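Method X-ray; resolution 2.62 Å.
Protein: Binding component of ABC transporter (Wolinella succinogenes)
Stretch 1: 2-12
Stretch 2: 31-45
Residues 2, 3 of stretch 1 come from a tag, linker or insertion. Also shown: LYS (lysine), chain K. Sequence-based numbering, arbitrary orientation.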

# COMPACT_ATOMS: atom_id res chain seq x y z
N SER E 2 31.72 -10.98 13.78
CA SER E 2 31.61 -12.11 14.75
C SER E 2 33.01 -12.60 15.22
O SER E 2 33.22 -13.78 15.58
CB SER E 2 30.73 -13.23 14.15
OG SER E 2 29.42 -12.75 13.82
N LEU E 3 33.97 -11.67 15.24
CA LEU E 3 35.38 -11.94 15.51
C LEU E 3 35.93 -10.93 16.53
O LEU E 3 35.30 -9.89 16.78
CB LEU E 3 36.19 -11.85 14.22
CG LEU E 3 35.88 -10.70 13.24
CD1 LEU E 3 37.16 -10.07 12.71
CD2 LEU E 3 34.98 -11.17 12.07
N ARG E 4 37.10 -11.25 17.10
CA ARG E 4 37.83 -10.32 17.96
C ARG E 4 39.17 -9.89 17.34
O ARG E 4 39.78 -10.62 16.55
CB ARG E 4 38.07 -10.92 19.36
CG ARG E 4 38.22 -9.86 20.47
CD ARG E 4 38.21 -10.45 21.88
NE ARG E 4 37.03 -11.26 22.19
CZ ARG E 4 35.82 -10.78 22.52
NH1 ARG E 4 35.60 -9.47 22.59
NH2 ARG E 4 34.83 -11.62 22.78
N GLY E 5 39.62 -8.69 17.70
CA GLY E 5 40.88 -8.16 17.19
C GLY E 5 40.63 -6.99 16.25
O GLY E 5 40.33 -5.88 16.69
N GLU E 6 40.78 -7.26 14.95
CA GLU E 6 40.62 -6.24 13.92
C GLU E 6 39.79 -6.77 12.76
O GLU E 6 39.76 -7.97 12.50
CB GLU E 6 41.97 -5.74 13.41
CG GLU E 6 42.88 -6.79 12.77
CD GLU E 6 44.30 -6.26 12.48
OE1 GLU E 6 44.64 -5.09 12.85
OE2 GLU E 6 45.09 -7.01 11.85
N LEU E 7 39.11 -5.86 12.07
CA LEU E 7 38.40 -6.24 10.89
C LEU E 7 39.26 -5.95 9.69
O LEU E 7 39.50 -4.79 9.38
CB LEU E 7 37.06 -5.48 10.80
CG LEU E 7 36.30 -5.75 9.49
CD1 LEU E 7 35.92 -7.22 9.40
CD2 LEU E 7 35.14 -4.80 9.35
N ARG E 8 39.66 -6.99 8.98
CA ARG E 8 40.55 -6.85 7.81
C ARG E 8 39.80 -6.82 6.48
O ARG E 8 39.13 -7.78 6.12
CB ARG E 8 41.56 -8.00 7.80
CG ARG E 8 42.28 -8.15 9.13
CD ARG E 8 43.45 -9.10 9.05
NE ARG E 8 43.15 -10.46 9.49
CZ ARG E 8 43.04 -11.52 8.69
NH1 ARG E 8 42.78 -12.73 9.19
NH2 ARG E 8 43.22 -11.38 7.38
N VAL E 9 39.93 -5.71 5.76
CA VAL E 9 39.18 -5.52 4.52
C VAL E 9 40.08 -5.38 3.29
O VAL E 9 40.88 -4.42 3.20
CB VAL E 9 38.33 -4.25 4.56
CG1 VAL E 9 37.39 -4.20 3.32
CG2 VAL E 9 37.54 -4.18 5.86
N GLY E 10 39.89 -6.29 2.34
CA GLY E 10 40.55 -6.22 1.04
C GLY E 10 39.83 -5.32 0.05
O GLY E 10 38.59 -5.33 -0.02
N LEU E 11 40.61 -4.53 -0.69
CA LEU E 11 40.09 -3.62 -1.69
C LEU E 11 41.17 -3.18 -2.63
O LEU E 11 42.35 -3.31 -2.31
CB LEU E 11 39.40 -2.39 -1.08
CG LEU E 11 39.82 -1.62 0.16
CD1 LEU E 11 41.34 -1.43 0.21
CD2 LEU E 11 39.13 -0.29 0.18
N GLU E 12 40.77 -2.71 -3.81
CA GLU E 12 41.72 -2.31 -4.83
C GLU E 12 41.53 -0.84 -5.09
O GLU E 12 40.46 -0.42 -5.58
CB GLU E 12 41.52 -3.12 -6.12
CG GLU E 12 42.74 -3.05 -7.05
CD GLU E 12 42.42 -3.39 -8.49
OE1 GLU E 12 41.36 -2.92 -8.98
OE2 GLU E 12 43.23 -4.10 -9.14
N LYS K . 31.93 -3.52 -10.43
CA LYS K . 33.26 -3.76 -10.96
C LYS K . 33.51 -5.25 -10.91
O LYS K . 33.00 -5.92 -10.02
CB LYS K . 34.31 -3.04 -10.10
CG LYS K . 35.63 -2.77 -10.79
CD LYS K . 36.75 -2.86 -9.83
CE LYS K . 38.05 -2.25 -10.37
NZ LYS K . 39.07 -2.04 -9.31
OXT LYS K . 34.23 -5.81 -11.74
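Stretch 2, residues 31-45: DVDLAREMAKAMGVK

The contact is built around L7, a buried strand residue whose CA-to-CB bond points toward stretch 2, and the residue of stretch 1 most covered by it. Its chi1 is t and chi2 p, and CD2 reaches the end of the helix and the residue just after it: it lies 3.4 Å from CE of M42, 3.7 Å from SE of M38 and 4.3 Å from CB of A39. Both methionines are selenomethionine. On the way out of the helix V44 adds a further wall, its CG1 3.6 Å from CB of L7.

From this centre the packing follows the strand's alternation. L7, V9 and L11 point toward the helix, while R8 between the first two points away. Strand 6-11 and helix 31-41 run nearly antiparallel, at 156° between their N-to-C directions, with axes 8.9 Å apart at closest approach. Advancing along the strand therefore means going back along the helix: CG2 of V9 meets CB of A35 at 4.2 Å, and CD2 of L11 meets CG2 of V32 at 3.9 Å. The small side chain of A35 accompanies a CA-CA distance of just 7.3 Å to V9.

Reversal is handled by a Schellman motif. G43, at phi 68°, donates from N to O of K40 at 2.7 Å, and a weak bond joins N of V44 to O of A39 at 3.1 Å. The chain then extends, so K45 pairs with E6 in a parallel bridge, their CA atoms 4.3 Å apart.

Backbone bonds bracket E6 at this polar edge: N of L7 donates to O of K45 at a very short 2.5 Å, and N of K45 makes a weak bond to O of G5 at 3.5 Å. E6 and K45 share a face of the sheet, CB to CB 4.0 Å, but the end of the lysine leads away.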

# COMPACT_ATOMS: atom_id res chain seq x y z
N ASP E 31 33.59 3.13 0.08
CA ASP E 31 33.91 1.87 0.77
C ASP E 31 34.71 1.98 2.09
O ASP E 31 34.49 1.17 3.00
CB ASP E 31 34.60 0.88 -0.17
CG ASP E 31 33.64 0.30 -1.20
OD1 ASP E 31 34.07 -0.24 -2.23
OD2 ASP E 31 32.42 0.38 -0.99
N VAL E 32 35.62 2.94 2.21
CA VAL E 32 36.43 3.03 3.41
C VAL E 32 35.63 3.57 4.56
O VAL E 32 35.59 2.98 5.64
CB VAL E 32 37.74 3.82 3.18
CG1 VAL E 32 38.53 3.93 4.48
CG2 VAL E 32 38.60 3.15 2.02
N ASP E 33 34.95 4.69 4.36
CA ASP E 33 33.93 5.13 5.33
C ASP E 33 32.94 4.02 5.79
O ASP E 33 32.54 3.97 6.96
CB ASP E 33 33.18 6.35 4.77
CG ASP E 33 34.11 7.54 4.59
OD1 ASP E 33 35.29 7.40 5.01
OD2 ASP E 33 33.69 8.60 4.05
N LEU E 34 32.54 3.14 4.87
CA LEU E 34 31.65 2.04 5.21
C LEU E 34 32.39 1.09 6.10
O LEU E 34 31.91 0.71 7.18
CB LEU E 34 31.19 1.31 3.94
CG LEU E 34 29.81 1.57 3.29
CD1 LEU E 34 29.13 2.81 3.82
CD2 LEU E 34 29.87 1.59 1.77
N ALA E 35 33.55 0.69 5.61
CA ALA E 35 34.46 -0.21 6.34
C ALA E 35 34.81 0.35 7.70
O ALA E 35 34.98 -0.39 8.67
CB ALA E 35 35.71 -0.46 5.53
N ARG E 36 34.89 1.67 7.78
CA ARG E 36 35.16 2.35 9.05
C ARG E 36 33.94 2.22 9.98
O ARG E 36 34.11 1.89 11.15
CB ARG E 36 35.60 3.81 8.82
CG ARG E 36 36.10 4.55 10.05
CD ARG E 36 36.86 5.86 9.71
NE ARG E 36 38.29 5.63 9.45
CZ ARG E 36 38.87 5.74 8.27
NH1 ARG E 36 38.18 6.11 7.20
NH2 ARG E 36 40.17 5.49 8.14
N GLU E 37 32.74 2.44 9.46
CA GLU E 37 31.49 2.32 10.26
C GLU E 37 31.30 0.91 10.77
O GLU E 37 31.04 0.68 11.94
CB GLU E 37 30.23 2.70 9.44
CG GLU E 37 30.00 4.21 9.23
CD GLU E 37 29.67 4.96 10.52
OE1 GLU E 37 29.07 4.36 11.46
OE2 GLU E 37 30.01 6.16 10.61
N MSE E 38 31.41 -0.03 9.84
CA MSE E 38 31.28 -1.41 10.16
C MSE E 38 32.23 -1.79 11.28
O MSE E 38 31.84 -2.48 12.22
CB MSE E 38 31.53 -2.20 8.90
CG MSE E 38 31.26 -3.64 9.06
SE MSE E 38 31.88 -4.71 7.56
CE MSE E 38 30.84 -3.86 6.13
N ALA E 39 33.48 -1.33 11.24
CA ALA E 39 34.43 -1.77 12.28
C ALA E 39 34.09 -1.23 13.66
O ALA E 39 34.17 -1.97 14.65
CB ALA E 39 35.84 -1.45 11.90
N LYS E 40 33.69 0.04 13.73
CA LYS E 40 33.16 0.66 14.97
C LYS E 40 31.99 -0.14 15.54
O LYS E 40 32.03 -0.56 16.70
CB LYS E 40 32.72 2.10 14.68
CG LYS E 40 33.30 3.18 15.56
CD LYS E 40 32.27 3.69 16.57
CE LYS E 40 32.56 3.19 18.02
NZ LYS E 40 33.55 4.07 18.78
N ALA E 41 30.96 -0.36 14.73
CA ALA E 41 29.79 -1.15 15.13
C ALA E 41 30.14 -2.53 15.73
O ALA E 41 29.48 -2.98 16.67
CB ALA E 41 28.83 -1.28 13.95
N MSE E 42 31.15 -3.19 15.18
CA MSE E 42 31.65 -4.44 15.76
C MSE E 42 32.62 -4.25 16.94
O MSE E 42 33.06 -5.25 17.51
CB MSE E 42 32.39 -5.31 14.73
CG MSE E 42 31.79 -5.40 13.36
SE MSE E 42 32.86 -6.68 12.34
CE MSE E 42 32.34 -6.25 10.54
N GLY E 43 32.98 -3.00 17.27
CA GLY E 43 33.83 -2.72 18.44
C GLY E 43 35.25 -3.24 18.24
O GLY E 43 35.79 -3.95 19.06
N VAL E 44 35.85 -2.88 17.12
CA VAL E 44 37.00 -3.60 16.62
C VAL E 44 37.77 -2.59 15.78
O VAL E 44 37.30 -1.46 15.56
CB VAL E 44 36.49 -4.87 15.85
CG1 VAL E 44 36.57 -4.75 14.30
CG2 VAL E 44 37.15 -6.16 16.43
N LYS E 45 38.99 -2.96 15.37
CA LYS E 45 39.82 -2.06 14.54
C LYS E 45 39.74 -2.35 13.04
O LYS E 45 39.57 -3.49 12.62
CB LYS E 45 41.28 -2.10 15.00
CG LYS E 45 41.60 -1.22 16.22
CD LYS E 45 43.12 -1.10 16.43
CE LYS E 45 43.64 -2.00 17.55
NZ LYS E 45 43.73 -1.23 18.86